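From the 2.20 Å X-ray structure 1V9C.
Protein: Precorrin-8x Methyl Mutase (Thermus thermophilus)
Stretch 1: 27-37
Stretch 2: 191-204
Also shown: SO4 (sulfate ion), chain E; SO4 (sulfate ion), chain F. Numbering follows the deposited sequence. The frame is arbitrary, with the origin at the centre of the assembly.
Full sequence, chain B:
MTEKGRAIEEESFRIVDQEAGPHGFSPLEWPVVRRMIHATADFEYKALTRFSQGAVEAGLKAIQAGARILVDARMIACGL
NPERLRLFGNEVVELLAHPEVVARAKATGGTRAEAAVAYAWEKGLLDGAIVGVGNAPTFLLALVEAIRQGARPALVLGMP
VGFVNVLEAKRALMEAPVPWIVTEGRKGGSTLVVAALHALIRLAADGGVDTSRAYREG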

ATOM      1  N   PRO B  27      12.059   7.292 -22.229  1.00 50.17           N
ATOM      2  CA  PRO B  27      13.169   6.757 -21.437  1.00 48.67           C
ATOM      3  C   PRO B  27      13.066   7.131 -19.960  1.00 47.41           C
ATOM      4  O   PRO B  27      13.501   6.381 -19.090  1.00 48.59           O
ATOM      5  CB  PRO B  27      14.394   7.376 -22.105  1.00 50.23           C
ATOM      6  CG  PRO B  27      13.961   7.492 -23.542  1.00 49.43           C
ATOM      7  CD  PRO B  27      12.570   8.048 -23.387  1.00 49.47           C
ATOM      8  N   LEU B  28      12.495   8.296 -19.685  1.00 45.07           N
ATOM      9  CA  LEU B  28      12.338   8.761 -18.310  1.00 44.69           C
ATOM     10  C   LEU B  28      11.066   8.245 -17.671  1.00 41.31           C
ATOM     11  O   LEU B  28      10.985   8.114 -16.459  1.00 42.28           O
ATOM     12  CB  LEU B  28      12.301  10.282 -18.259  1.00 43.78           C
ATOM     13  CG  LEU B  28      13.609  11.032 -18.419  1.00 44.74           C
ATOM     14  CD1 LEU B  28      13.288  12.518 -18.455  1.00 48.87           C
ATOM     15  CD2 LEU B  28      14.558  10.703 -17.279  1.00 36.47           C
ATOM     16  N   GLU B  29      10.071   7.959 -18.495  1.00 39.06           N
ATOM     17  CA  GLU B  29       8.799   7.486 -17.998  1.00 35.17           C
ATOM     18  C   GLU B  29       8.804   6.010 -17.647  1.00 35.65           C
ATOM     19  O   GLU B  29       8.177   5.599 -16.674  1.00 36.15           O
ATOM     20  CB  GLU B  29       7.711   7.747 -19.035  1.00 37.60           C
ATOM     21  CG  GLU B  29       7.397   9.214 -19.278  1.00 37.37           C
ATOM     22  CD  GLU B  29       6.533   9.419 -20.515  1.00 41.04           C
ATOM     23  OE1 GLU B  29       6.117  10.570 -20.777  1.00 45.04           O
ATOM     24  OE2 GLU B  29       6.275   8.427 -21.230  1.00 39.77           O
ATOM     25  N   TRP B  30       9.510   5.212 -18.440  1.00 30.60           N
ATOM     26  CA  TRP B  30       9.538   3.781 -18.206  1.00 29.49           C
ATOM     27  C   TRP B  30       9.938   3.337 -16.799  1.00 28.05           C
ATOM     28  O   TRP B  30       9.217   2.570 -16.185  1.00 29.18           O
ATOM     29  CB  TRP B  30      10.431   3.069 -19.229  1.00 27.44           C
ATOM     30  CG  TRP B  30      10.360   1.558 -19.088  1.00 26.66           C
ATOM     31  CD1 TRP B  30      11.410   0.700 -18.881  1.00 25.84           C
ATOM     32  CD2 TRP B  30       9.173   0.753 -19.048  1.00 22.36           C
ATOM     33  NE1 TRP B  30      10.945  -0.588 -18.704  1.00 28.27           N
ATOM     34  CE2 TRP B  30       9.578  -0.584 -18.802  1.00 24.37           C
ATOM     35  CE3 TRP B  30       7.812   1.027 -19.191  1.00 23.99           C
ATOM     36  CZ2 TRP B  30       8.664  -1.638 -18.696  1.00 26.63           C
ATOM     37  CZ3 TRP B  30       6.894  -0.032 -19.084  1.00 27.46           C
ATOM     38  CH2 TRP B  30       7.329  -1.346 -18.838  1.00 26.76           C
ATOM     39  N   PRO B  31      11.075   3.826 -16.271  1.00 27.42           N
ATOM     40  CA  PRO B  31      11.509   3.428 -14.931  1.00 27.18           C
ATOM     41  C   PRO B  31      10.417   3.621 -13.888  1.00 28.17           C
ATOM     42  O   PRO B  31      10.386   2.938 -12.874  1.00 27.70           O
ATOM     43  CB  PRO B  31      12.717   4.324 -14.672  1.00 28.16           C
ATOM     44  CG  PRO B  31      13.238   4.605 -16.046  1.00 27.67           C
ATOM     45  CD  PRO B  31      11.965   4.867 -16.805  1.00 28.02           C
ATOM     46  N   VAL B  32       9.513   4.559 -14.140  1.00 26.04           N
ATOM     47  CA  VAL B  32       8.431   4.805 -13.200  1.00 22.09           C
ATOM     48  C   VAL B  32       7.373   3.713 -13.315  1.00 22.61           C
ATOM     49  O   VAL B  32       6.909   3.177 -12.308  1.00 22.96           O
ATOM     50  CB  VAL B  32       7.798   6.185 -13.468  1.00 23.25           C
ATOM     51  CG1 VAL B  32       6.545   6.374 -12.632  1.00 21.34           C
ATOM     52  CG2 VAL B  32       8.823   7.274 -13.171  1.00 18.93           C
ATOM     53  N   VAL B  33       7.012   3.370 -14.550  1.00 23.28           N
ATOM     54  CA  VAL B  33       5.982   2.364 -14.787  1.00 19.85           C
ATOM     55  C   VAL B  33       6.446   0.983 -14.357  1.00 18.06           C
ATOM     56  O   VAL B  33       5.663   0.202 -13.823  1.00 20.41           O
ATOM     57  CB  VAL B  33       5.553   2.318 -16.280  1.00 21.43           C
ATOM     58  CG1 VAL B  33       4.444   1.309 -16.468  1.00 17.09           C
ATOM     59  CG2 VAL B  33       5.061   3.705 -16.736  1.00 20.72           C
ATOM     60  N   ARG B  34       7.721   0.705 -14.599  1.00 18.05           N
ATOM     61  CA  ARG B  34       8.347  -0.557 -14.242  1.00 17.86           C
ATOM     62  C   ARG B  34       8.227  -0.747 -12.732  1.00 18.80           C
ATOM     63  O   ARG B  34       7.790  -1.793 -12.263  1.00 22.08           O
ATOM     64  CB  ARG B  34       9.829  -0.530 -14.640  1.00 16.72           C
ATOM     65  CG  ARG B  34      10.590  -1.809 -14.332  1.00 19.16           C
ATOM     66  CD  ARG B  34      12.083  -1.546 -14.167  1.00 27.92           C
ATOM     67  NE  ARG B  34      12.779  -1.214 -15.405  1.00 28.74           N
ATOM     68  CZ  ARG B  34      13.732  -0.288 -15.497  1.00 37.52           C
ATOM     69  NH1 ARG B  34      14.091   0.405 -14.423  1.00 35.40           N
ATOM     70  NH2 ARG B  34      14.345  -0.071 -16.656  1.00 37.14           N
ATOM     71  N   ARG B  35       8.610   0.287 -11.983  1.00 18.93           N
ATOM     72  CA  ARG B  35       8.563   0.258 -10.529  1.00 18.80           C
ATOM     73  C   ARG B  35       7.145   0.036 -10.006  1.00 15.59           C
ATOM     74  O   ARG B  35       6.928  -0.715  -9.068  1.00 18.52           O
ATOM     75  CB  ARG B  35       9.138   1.559  -9.970  1.00 19.88           C
ATOM     76  CG  ARG B  35       9.375   1.501  -8.498  1.00 22.70           C
ATOM     77  CD  ARG B  35      10.795   1.864  -8.192  1.00 26.64           C
ATOM     78  NE  ARG B  35      11.170   1.466  -6.841  1.00 28.61           N
ATOM     79  CZ  ARG B  35      12.413   1.515  -6.377  1.00 24.27           C
ATOM     80  NH1 ARG B  35      13.396   1.948  -7.155  1.00 24.12           N
ATOM     81  NH2 ARG B  35      12.673   1.122  -5.143  1.00 22.18           N
ATOM     82  N   MET B  36       6.171   0.673 -10.643  1.00 19.95           N
ATOM     83  CA  MET B  36       4.793   0.522 -10.224  1.00 14.81           C
ATOM     84  C   MET B  36       4.302  -0.908 -10.455  1.00 16.82           C
ATOM     85  O   MET B  36       3.518  -1.423  -9.657  1.00 11.57           O
ATOM     86  CB  MET B  36       3.910   1.516 -10.980  1.00 18.58           C
ATOM     87  CG  MET B  36       4.327   2.949 -10.769  1.00 21.49           C
ATOM     88  SD  MET B  36       3.588   4.141 -11.890  1.00 27.95           S
ATOM     89  CE  MET B  36       1.866   3.912 -11.547  1.00 22.53           C
ATOM     90  N   ILE B  37       4.766  -1.533 -11.546  1.00 18.26           N
ATOM     91  CA  ILE B  37       4.384  -2.912 -11.892  1.00 16.66           C
ATOM     92  C   ILE B  37       5.109  -3.867 -10.934  1.00 10.74           C
ATOM     93  O   ILE B  37       4.548  -4.831 -10.455  1.00 12.80           O
ATOM     94  CB  ILE B  37       4.800  -3.272 -13.355  1.00 21.20           C
ATOM     95  CG1 ILE B  37       4.024  -2.396 -14.350  1.00 26.19           C
ATOM     96  CG2 ILE B  37       4.564  -4.755 -13.608  1.00 17.88           C
ATOM     97  CD1 ILE B  37       4.266  -2.721 -15.809  1.00 18.05           C
ATOM     98  N   THR B 191       0.460   2.080  -2.578  1.00 16.56           N
ATOM     99  CA  THR B 191       1.608   1.379  -3.119  1.00 16.27           C
ATOM    100  C   THR B 191       2.073   1.945  -4.466  1.00 13.94           C
ATOM    101  O   THR B 191       3.267   1.960  -4.769  1.00 14.00           O
ATOM    102  CB  THR B 191       1.311  -0.124  -3.266  1.00 17.26           C
ATOM    103  OG1 THR B 191       1.053  -0.684  -1.971  1.00 25.86           O
ATOM    104  CG2 THR B 191       2.488  -0.822  -3.877  1.00 15.60           C
ATOM    105  N   LEU B 192       1.139   2.430  -5.274  1.00 12.42           N
ATOM    106  CA  LEU B 192       1.539   2.963  -6.565  1.00 17.21           C
ATOM    107  C   LEU B 192       2.230   4.319  -6.369  1.00 14.15           C
ATOM    108  O   LEU B 192       3.246   4.589  -6.981  1.00 15.10           O
ATOM    109  CB  LEU B 192       0.324   3.069  -7.508  1.00 18.13           C
ATOM    110  CG  LEU B 192      -0.303   1.799  -8.113  1.00 21.35           C
ATOM    111  CD1 LEU B 192       0.736   1.088  -8.975  1.00 17.56           C
ATOM    112  CD2 LEU B 192      -0.842   0.863  -7.021  1.00 17.81           C
ATOM    113  N   VAL B 193       1.697   5.164  -5.497  1.00 15.39           N
ATOM    114  CA  VAL B 193       2.347   6.455  -5.262  1.00 15.42           C
ATOM    115  C   VAL B 193       3.766   6.234  -4.725  1.00 17.54           C
ATOM    116  O   VAL B 193       4.724   6.805  -5.247  1.00 20.28           O
ATOM    117  CB  VAL B 193       1.589   7.322  -4.231  1.00 12.54           C
ATOM    118  CG1 VAL B 193       2.237   8.684  -4.148  1.00 12.47           C
ATOM    119  CG2 VAL B 193       0.154   7.484  -4.651  1.00 18.77           C
ATOM    120  N   VAL B 194       3.897   5.409  -3.681  1.00 18.28           N
ATOM    121  CA  VAL B 194       5.215   5.135  -3.102  1.00 17.69           C
ATOM    122  C   VAL B 194       6.205   4.662  -4.192  1.00 17.32           C
ATOM    123  O   VAL B 194       7.303   5.197  -4.328  1.00 21.33           O
ATOM    124  CB  VAL B 194       5.113   4.060  -1.975  1.00 19.28           C
ATOM    125  CG1 VAL B 194       6.504   3.637  -1.518  1.00 17.85           C
ATOM    126  CG2 VAL B 194       4.300   4.606  -0.789  1.00 16.08           C
ATOM    127  N   ALA B 195       5.799   3.674  -4.983  1.00 19.97           N
ATOM    128  CA  ALA B 195       6.667   3.135  -6.039  1.00 20.91           C
ATOM    129  C   ALA B 195       7.087   4.197  -7.053  1.00 17.51           C
ATOM    130  O   ALA B 195       8.246   4.243  -7.473  1.00 18.51           O
ATOM    131  CB  ALA B 195       5.968   1.966  -6.749  1.00 18.04           C
ATOM    132  N   ALA B 196       6.137   5.036  -7.452  1.00 18.26           N
ATOM    133  CA  ALA B 196       6.404   6.116  -8.396  1.00 20.27           C
ATOM    134  C   ALA B 196       7.380   7.136  -7.771  1.00 23.34           C
ATOM    135  O   ALA B 196       8.300   7.614  -8.435  1.00 24.47           O
ATOM    136  CB  ALA B 196       5.085   6.812  -8.794  1.00 20.95           C
ATOM    137  N   LEU B 197       7.176   7.471  -6.498  1.00 19.85           N
ATOM    138  CA  LEU B 197       8.077   8.406  -5.825  1.00 21.42           C
ATOM    139  C   LEU B 197       9.465   7.769  -5.717  1.00 24.31           C
ATOM    140  O   LEU B 197      10.457   8.403  -6.044  1.00 20.47           O
ATOM    141  CB  LEU B 197       7.543   8.778  -4.430  1.00 19.51           C
ATOM    142  CG  LEU B 197       6.342   9.738  -4.480  1.00 23.18           C
ATOM    143  CD1 LEU B 197       5.626   9.861  -3.144  1.00 22.07           C
ATOM    144  CD2 LEU B 197       6.872  11.092  -4.918  1.00 25.84           C
ATOM    145  N   HIS B 198       9.544   6.512  -5.274  1.00 22.07           N
ATOM    146  CA  HIS B 198      10.849   5.879  -5.186  1.00 20.85           C
ATOM    147  C   HIS B 198      11.536   5.887  -6.546  1.00 20.04           C
ATOM    148  O   HIS B 198      12.737   6.107  -6.636  1.00 20.01           O
ATOM    149  CB  HIS B 198      10.721   4.459  -4.643  1.00 23.71           C
ATOM    150  CG  HIS B 198      10.559   4.403  -3.154  1.00 25.30           C
ATOM    151  ND1 HIS B 198       9.906   3.374  -2.510  1.00 22.03           N
ATOM    152  CD2 HIS B 198      10.960   5.257  -2.182  1.00 23.38           C
ATOM    153  CE1 HIS B 198       9.905   3.597  -1.209  1.00 22.54           C
ATOM    154  NE2 HIS B 198      10.536   4.735  -0.983  1.00 30.66           N
ATOM    155  N   ALA B 199      10.767   5.692  -7.611  1.00 20.53           N
ATOM    156  CA  ALA B 199      11.351   5.692  -8.945  1.00 22.72           C
ATOM    157  C   ALA B 199      11.874   7.079  -9.277  1.00 23.69           C
ATOM    158  O   ALA B 199      12.929   7.212  -9.884  1.00 29.73           O
ATOM    159  CB  ALA B 199      10.322   5.263  -9.978  1.00 18.05           C
ATOM    160  N   LEU B 200      11.139   8.111  -8.877  1.00 24.45           N
ATOM    161  CA  LEU B 200      11.565   9.476  -9.160  1.00 24.81           C
ATOM    162  C   LEU B 200      12.844   9.809  -8.431  1.00 24.95           C
ATOM    163  O   LEU B 200      13.747  10.406  -9.008  1.00 25.47           O
ATOM    164  CB  LEU B 200      10.467  10.478  -8.798  1.00 25.76           C
ATOM    165  CG  LEU B 200       9.283  10.390  -9.770  1.00 25.15           C
ATOM    166  CD1 LEU B 200       8.178  11.361  -9.376  1.00 25.81           C
ATOM    167  CD2 LEU B 200       9.789  10.661 -11.170  1.00 21.18           C
ATOM    168  N   ILE B 201      12.927   9.410  -7.164  1.00 27.08           N
ATOM    169  CA  ILE B 201      14.116   9.663  -6.379  1.00 28.38           C
ATOM    170  C   ILE B 201      15.340   8.975  -6.975  1.00 30.70           C
ATOM    171  O   ILE B 201      16.395   9.595  -7.107  1.00 32.02           O
ATOM    172  CB  ILE B 201      13.941   9.191  -4.933  1.00 29.51           C
ATOM    173  CG1 ILE B 201      12.968  10.120  -4.202  1.00 32.96           C
ATOM    174  CG2 ILE B 201      15.293   9.153  -4.234  1.00 28.34           C
ATOM    175  CD1 ILE B 201      12.688   9.723  -2.753  1.00 34.62           C
ATOM    176  N   ARG B 202      15.199   7.699  -7.333  1.00 30.31           N
ATOM    177  CA  ARG B 202      16.315   6.947  -7.909  1.00 31.47           C
ATOM    178  C   ARG B 202      16.800   7.560  -9.227  1.00 33.38           C
ATOM    179  O   ARG B 202      17.993   7.591  -9.490  1.00 34.53           O
ATOM    180  CB  ARG B 202      15.914   5.492  -8.146  1.00 29.65           C
ATOM    181  CG  ARG B 202      16.987   4.647  -8.819  1.00 35.91           C
ATOM    182  CD  ARG B 202      18.175   4.442  -7.896  1.00 45.58           C
ATOM    183  NE  ARG B 202      19.223   3.628  -8.510  1.00 58.02           N
ATOM    184  CZ  ARG B 202      19.071   2.365  -8.906  1.00 63.06           C
ATOM    185  NH1 ARG B 202      17.908   1.744  -8.760  1.00 63.04           N
ATOM    186  NH2 ARG B 202      20.092   1.719  -9.451  1.00 66.92           N
ATOM    187  N   LEU B 203      15.871   8.031 -10.056  1.00 35.33           N
ATOM    188  CA  LEU B 203      16.231   8.645 -11.332  1.00 39.81           C
ATOM    189  C   LEU B 203      16.979   9.937 -11.055  1.00 39.08           C
ATOM    190  O   LEU B 203      17.943  10.264 -11.733  1.00 43.29           O
ATOM    191  CB  LEU B 203      14.980   8.970 -12.160  1.00 37.71           C
ATOM    192  CG  LEU B 203      14.420   7.943 -13.142  1.00 40.34           C
ATOM    193  CD1 LEU B 203      13.046   8.397 -13.626  1.00 34.53           C
ATOM    194  CD2 LEU B 203      15.375   7.782 -14.310  1.00 39.57           C
ATOM    195  N   ALA B 204      16.519  10.669 -10.050  1.00 37.23           N
ATOM    196  CA  ALA B 204      17.131  11.928  -9.683  1.00 33.83           C
ATOM    197  C   ALA B 204      18.534  11.685  -9.159  1.00 39.85           C
ATOM    198  O   ALA B 204      19.481  12.353  -9.565  1.00 43.00           O
ATOM    199  CB  ALA B 204      16.291  12.608  -8.639  1.00 29.93           C
TER
HETATM  200  S   SO4 E1003       9.189   0.075  -3.975  1.00 47.82           S
HETATM  201  O1  SO4 E1003       8.452   0.765  -2.899  1.00 53.58           O
HETATM  202  O2  SO4 E1003      10.627   0.039  -3.674  1.00 47.68           O
HETATM  203  O3  SO4 E1003       8.992   0.809  -5.231  1.00 56.74           O
HETATM  204  O4  SO4 E1003       8.677  -1.302  -4.107  1.00 49.60           O
HETATM  205  S   SO4 F1004      16.335   2.025  -5.214  1.00 41.80           S
HETATM  206  O1  SO4 F1004      15.137   2.522  -4.521  1.00 42.45           O
HETATM  207  O2  SO4 F1004      17.507   2.840  -4.840  1.00 46.87           O
HETATM  208  O3  SO4 F1004      16.118   2.094  -6.668  1.00 41.37           O
HETATM  209  O4  SO4 F1004      16.573   0.623  -4.833  1.00 44.10           O

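Two helices, 30-37 and 191-204, pack here at 141° between their N-to-C directions, closer to antiparallel than to perpendicular, with axes approaching to 8.1 Å. So short a spacing goes with small residues at the crossing: Ala195 and Ala199 both point toward the partner helix; Ala195 CA lies 5.3 Å from Met36 CA, and Ala199 CA 5.2 Å from Val32 CA. Each methyl therefore meets backbone as well as side chain, Ala199 CB lying 3.8 Å from Val32 CA and Ala195 CB 3.9 Å from Met36 CA.

Apolar packing carries the direct contact. Val32 is a knob in a hole formed by Ala196, Ala199, Leu200 and Leu203; its CG1 reaches Ala196 CB at 4.1 Å, while its CG2 lies 4.1 Å from both Ala199 CB and Leu200 CD2. One turn on, Met36 CB packs on Leu192 CD1 at 3.8 Å. At the other end Leu203 supplies the bulk, its CD2 standing 4.2 Å from both Leu28 CD2 and Pro31 CG.

No hydrogen bond joins the two helices directly; the polar link runs through two sulfate ions, probably from the crystallisation liquor. Arg35 crosses the alanine surface with its aliphatic part, CG lying 3.9 Å from Ala195 CB and CD 3.9 Å from Ala199 CB, and His198 CB lies over one face of its guanidinium. The sulfate oxygens chain E O2 and chain F O3 lie at the edge of the guanidinium, near its plane, where the N-H groups point. Arg35 NE donates to O3 of the chain E sulfate at 2.8 Å and Arg35 NH2 to its O2 at 2.7 Å; His198 ND1 donates to O1 of the same ion at 3.0 Å. Arg35 NH1 and Arg202 NH1 each donate to O3 of the chain F sulfate at 2.8 Å. The chain E sulfate thus bridges Arg35 and His198, and the chain F sulfate bridges Arg35 and Arg202, its O3 accepting from both arginines and placing negative charge between their guanidinium groups.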